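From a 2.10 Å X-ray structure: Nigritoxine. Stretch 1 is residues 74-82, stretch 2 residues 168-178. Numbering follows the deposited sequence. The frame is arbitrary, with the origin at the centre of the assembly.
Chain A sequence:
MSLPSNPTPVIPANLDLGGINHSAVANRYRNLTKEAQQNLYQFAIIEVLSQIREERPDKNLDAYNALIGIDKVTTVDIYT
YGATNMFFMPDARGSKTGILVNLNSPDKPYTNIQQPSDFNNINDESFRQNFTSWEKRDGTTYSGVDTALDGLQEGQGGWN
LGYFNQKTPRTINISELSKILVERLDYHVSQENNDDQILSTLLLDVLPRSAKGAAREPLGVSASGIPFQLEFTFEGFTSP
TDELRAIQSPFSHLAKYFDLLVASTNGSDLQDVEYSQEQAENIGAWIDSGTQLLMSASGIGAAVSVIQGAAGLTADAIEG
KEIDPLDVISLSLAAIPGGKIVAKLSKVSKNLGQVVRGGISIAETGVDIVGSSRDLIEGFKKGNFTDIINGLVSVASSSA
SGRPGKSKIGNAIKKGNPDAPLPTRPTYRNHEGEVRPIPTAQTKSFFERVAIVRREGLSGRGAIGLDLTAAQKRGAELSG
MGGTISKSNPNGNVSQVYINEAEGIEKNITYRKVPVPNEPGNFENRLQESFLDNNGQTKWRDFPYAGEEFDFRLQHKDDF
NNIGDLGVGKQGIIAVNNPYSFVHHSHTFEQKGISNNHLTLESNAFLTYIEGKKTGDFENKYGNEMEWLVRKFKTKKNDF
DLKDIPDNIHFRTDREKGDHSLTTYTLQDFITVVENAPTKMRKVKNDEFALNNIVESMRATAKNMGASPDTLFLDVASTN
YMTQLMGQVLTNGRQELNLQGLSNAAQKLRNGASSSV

Stretch 1, residues 74-82: TTVDIYTYG
Stretch 2, residues 168-178: TPRTINISELS

Two short antiparallel strands of nigritoxine, one starting at Asp77, the other ending at Asn173, lie side by side with their N-to-C directions at 135° and their axes 4.5 Å apart at closest approach; the contact buries 697 Å² summed over both sides. The register sets Asp77 against Asn173 (CA to CA 4.9 Å), Ile78 against Ile172 (5.3 Å) and Tyr79 against Thr171 (4.6 Å). The paired residues are all extended, for example -131/142 in phi/psi at Ile78 and -127/161 at Ile172. Ile78 and Ile172 form the hydrogen-bonded pair at the centre: Ile78 N donates to Ile172 O and Ile172 N to Ile78 O, both 2.8 Å, at 159° and 170° respectively. Beyond it, Thr80 N reaches Arg170 O at 3.1 Å. In the non-hydrogen-bonded pairs the backbones close up through CA-H...O contacts, with Tyr79 CA 3.3 Å from Arg170 O and Thr171 CA 3.3 Å from Ile78 O.

After Asn173 the second chain turns from strand into a 3-10 segment, Ile174 to Glu176 (phi/psi -61/-27 at Ile174), closed by Glu176 N to Asn173 O at 2.9 Å, and then enters a helix at Leu177. The turn stays tied to the first stretch because Ile174 N donates to Val76 O at 2.9 Å, a bent bond with a 136° angle at hydrogen.

The side chains of Ile78, Thr80, Arg170 and Ile172 share one face of the sheet. Ile78 (chi1 m, chi2 m) is the bump: its CB meets Ile172 CG1 at 3.8 Å, its CG1 meets Ile174 CB at 3.6 Å, and its CG2 lies 4.0 Å from Leu177 CD1, so it fills a hollow walled by strand, turn and helix start. Ile174 (t, t) points toward the first stretch, and its CG2 also approaches Val76 CB at 3.7 Å. Ile172 (p, t) extends its CD1 to within 3.4 Å of Thr80 CG2. The p rotamer of Thr80 leaves OG1 to accept from Arg170 NE at 2.8 Å, an almost linear bond (178°) in which the hydroxyl sits at the guanidinium edge, near its plane; Arg170 reaches it with chi1 p, chi2 91°, chi3 t and chi4 -124°.

On the other face Tyr79 (chi1 m, chi2 -33°) and Thr171 (chi1 m) stand together, Tyr79 CE1 3.4 Å from Thr171 OG1. Pro169, its ring C-gamma endo, points toward the first stretch: Pro169 CG lies 3.7 Å from Tyr79 CB, and Pro169 CB lies 3.3 Å from Thr80 O and 4.1 Å from Tyr81 CE1.

Water bridges both ends. One molecule donates to Asp77 OD1 and accepts from Asn173 ND2, both at 2.7 Å, joining side chains that diverge at CB; Asp77 is m and Asn173 t. The other donates to Thr80 O at 2.7 Å and accepts from Arg170 N at 2.9 Å, filling the gap between Thr80 O and Arg170 N, which are 4.0 Å apart, too far for a direct bond.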

# COMPACT_ATOMS: atom_id res chain seq x y z
N THR A 74 -22.84 -43.17 23.24
CA THR A 74 -22.15 -44.02 24.21
C THR A 74 -21.46 -43.12 25.27
O THR A 74 -21.11 -41.97 24.99
CB THR A 74 -21.12 -44.93 23.48
OG1 THR A 74 -20.88 -44.41 22.16
CG2 THR A 74 -21.66 -46.35 23.34
N THR A 75 -21.27 -43.64 26.48
CA THR A 75 -20.83 -42.82 27.60
C THR A 75 -19.37 -43.10 27.98
O THR A 75 -18.94 -44.25 28.00
CB THR A 75 -21.80 -42.97 28.80
OG1 THR A 75 -21.70 -41.82 29.63
CG2 THR A 75 -21.50 -44.21 29.61
N VAL A 76 -18.60 -42.05 28.25
CA VAL A 76 -17.17 -42.22 28.51
C VAL A 76 -16.78 -41.40 29.75
O VAL A 76 -16.87 -40.17 29.74
CB VAL A 76 -16.32 -41.82 27.29
CG1 VAL A 76 -14.83 -41.95 27.56
CG2 VAL A 76 -16.68 -42.66 26.08
N ASP A 77 -16.37 -42.10 30.80
CA ASP A 77 -15.96 -41.48 32.06
C ASP A 77 -14.59 -40.81 31.95
O ASP A 77 -13.64 -41.39 31.39
CB ASP A 77 -15.89 -42.51 33.20
CG ASP A 77 -17.25 -43.05 33.61
OD1 ASP A 77 -18.29 -42.65 33.06
OD2 ASP A 77 -17.27 -43.91 34.52
N ILE A 78 -14.48 -39.62 32.52
CA ILE A 78 -13.22 -38.88 32.62
C ILE A 78 -13.08 -38.44 34.07
O ILE A 78 -14.07 -38.06 34.69
CB ILE A 78 -13.24 -37.60 31.73
CG1 ILE A 78 -13.27 -37.96 30.24
CG2 ILE A 78 -12.04 -36.72 32.03
CD1 ILE A 78 -12.09 -38.76 29.75
N TYR A 79 -11.87 -38.47 34.62
CA TYR A 79 -11.66 -37.84 35.92
C TYR A 79 -11.07 -36.45 35.71
O TYR A 79 -10.15 -36.27 34.92
CB TYR A 79 -10.70 -38.64 36.80
CG TYR A 79 -11.05 -40.11 37.02
CD1 TYR A 79 -12.37 -40.53 37.06
CD2 TYR A 79 -10.05 -41.05 37.22
CE1 TYR A 79 -12.69 -41.88 37.27
CE2 TYR A 79 -10.35 -42.40 37.44
CZ TYR A 79 -11.68 -42.80 37.46
OH TYR A 79 -12.01 -44.12 37.67
N THR A 80 -11.58 -35.47 36.46
CA THR A 80 -11.06 -34.13 36.42
C THR A 80 -10.20 -33.86 37.65
O THR A 80 -10.32 -34.56 38.66
CB THR A 80 -12.19 -33.08 36.34
OG1 THR A 80 -13.07 -33.26 37.45
CG2 THR A 80 -12.94 -33.22 35.03
N TYR A 81 -9.34 -32.86 37.54
CA TYR A 81 -8.32 -32.59 38.53
C TYR A 81 -8.27 -31.09 38.74
O TYR A 81 -8.55 -30.32 37.81
CB TYR A 81 -6.95 -32.93 37.95
CG TYR A 81 -6.63 -34.39 37.70
CD1 TYR A 81 -6.85 -35.35 38.68
CD2 TYR A 81 -6.00 -34.78 36.53
CE1 TYR A 81 -6.51 -36.69 38.48
CE2 TYR A 81 -5.66 -36.11 36.30
CZ TYR A 81 -5.91 -37.05 37.28
OH TYR A 81 -5.55 -38.35 37.07
N GLY A 82 -7.81 -30.69 39.92
CA GLY A 82 -7.35 -29.31 40.11
C GLY A 82 -6.01 -29.09 39.41
O GLY A 82 -5.03 -28.75 40.06
N THR A 168 -8.88 -38.72 45.42
CA THR A 168 -9.99 -39.33 44.72
C THR A 168 -10.68 -38.26 43.84
O THR A 168 -11.36 -37.37 44.36
CB THR A 168 -10.91 -40.07 45.71
OG1 THR A 168 -11.98 -40.69 44.99
CG2 THR A 168 -11.47 -39.11 46.77
N PRO A 169 -10.45 -38.31 42.51
CA PRO A 169 -10.96 -37.24 41.64
C PRO A 169 -12.45 -37.41 41.33
O PRO A 169 -12.99 -38.51 41.47
CB PRO A 169 -10.11 -37.39 40.36
CG PRO A 169 -9.62 -38.81 40.38
CD PRO A 169 -9.53 -39.23 41.82
N ARG A 170 -13.14 -36.36 40.90
CA ARG A 170 -14.52 -36.60 40.49
C ARG A 170 -14.61 -37.04 39.04
O ARG A 170 -13.71 -36.78 38.24
CB ARG A 170 -15.51 -35.48 40.89
CG ARG A 170 -15.42 -34.18 40.14
CD ARG A 170 -16.31 -34.04 38.91
NE ARG A 170 -15.73 -32.95 38.11
CZ ARG A 170 -16.34 -31.84 37.70
NH1 ARG A 170 -17.65 -31.63 37.90
NH2 ARG A 170 -15.63 -30.94 37.04
N THR A 171 -15.69 -37.73 38.73
CA THR A 171 -15.95 -38.30 37.42
C THR A 171 -16.96 -37.45 36.65
O THR A 171 -17.96 -37.05 37.20
CB THR A 171 -16.50 -39.73 37.58
OG1 THR A 171 -15.58 -40.47 38.38
CG2 THR A 171 -16.68 -40.43 36.23
N ILE A 172 -16.65 -37.16 35.40
CA ILE A 172 -17.59 -36.49 34.50
C ILE A 172 -17.70 -37.32 33.24
O ILE A 172 -16.86 -38.18 32.98
CB ILE A 172 -17.07 -35.08 34.09
CG1 ILE A 172 -15.74 -35.20 33.33
CG2 ILE A 172 -16.96 -34.18 35.31
CD1 ILE A 172 -15.24 -33.92 32.66
N ASN A 173 -18.76 -37.09 32.48
CA ASN A 173 -18.79 -37.57 31.11
C ASN A 173 -17.87 -36.70 30.22
O ASN A 173 -17.73 -35.48 30.45
CB ASN A 173 -20.21 -37.57 30.57
CG ASN A 173 -20.32 -38.29 29.24
OD1 ASN A 173 -20.73 -37.71 28.23
ND2 ASN A 173 -19.92 -39.56 29.23
N ILE A 174 -17.26 -37.32 29.21
CA ILE A 174 -16.27 -36.67 28.38
C ILE A 174 -16.83 -35.45 27.61
O ILE A 174 -16.07 -34.53 27.30
CB ILE A 174 -15.54 -37.68 27.43
CG1 ILE A 174 -14.29 -37.02 26.82
CG2 ILE A 174 -16.46 -38.20 26.33
CD1 ILE A 174 -13.30 -38.00 26.21
N SER A 175 -18.13 -35.45 27.33
CA SER A 175 -18.79 -34.33 26.66
C SER A 175 -18.73 -33.04 27.52
O SER A 175 -18.97 -31.95 27.03
CB SER A 175 -20.24 -34.69 26.36
OG SER A 175 -20.94 -34.92 27.58
N GLU A 176 -18.42 -33.18 28.81
CA GLU A 176 -18.36 -32.03 29.70
C GLU A 176 -16.92 -31.50 29.89
O GLU A 176 -16.70 -30.51 30.57
CB GLU A 176 -19.00 -32.36 31.06
CG GLU A 176 -20.46 -32.85 30.99
CD GLU A 176 -21.37 -31.92 30.20
OE1 GLU A 176 -21.43 -30.71 30.54
OE2 GLU A 176 -22.02 -32.39 29.22
N LEU A 177 -15.96 -32.16 29.26
CA LEU A 177 -14.55 -31.95 29.57
C LEU A 177 -14.02 -30.60 29.09
O LEU A 177 -13.34 -29.90 29.84
CB LEU A 177 -13.70 -33.11 29.04
CG LEU A 177 -12.17 -33.07 29.23
CD1 LEU A 177 -11.77 -32.94 30.72
CD2 LEU A 177 -11.51 -34.27 28.57
N SER A 178 -14.30 -30.24 27.84
CA SER A 178 -13.67 -29.03 27.31
C SER A 178 -14.13 -27.80 28.08
O SER A 178 -13.37 -26.88 28.28
CB SER A 178 -13.86 -28.92 25.79
OG SER A 178 -15.22 -28.68 25.47
O HOH W 1 -19.79 -40.85 31.63
O HOH W 2 -11.48 -34.00 41.05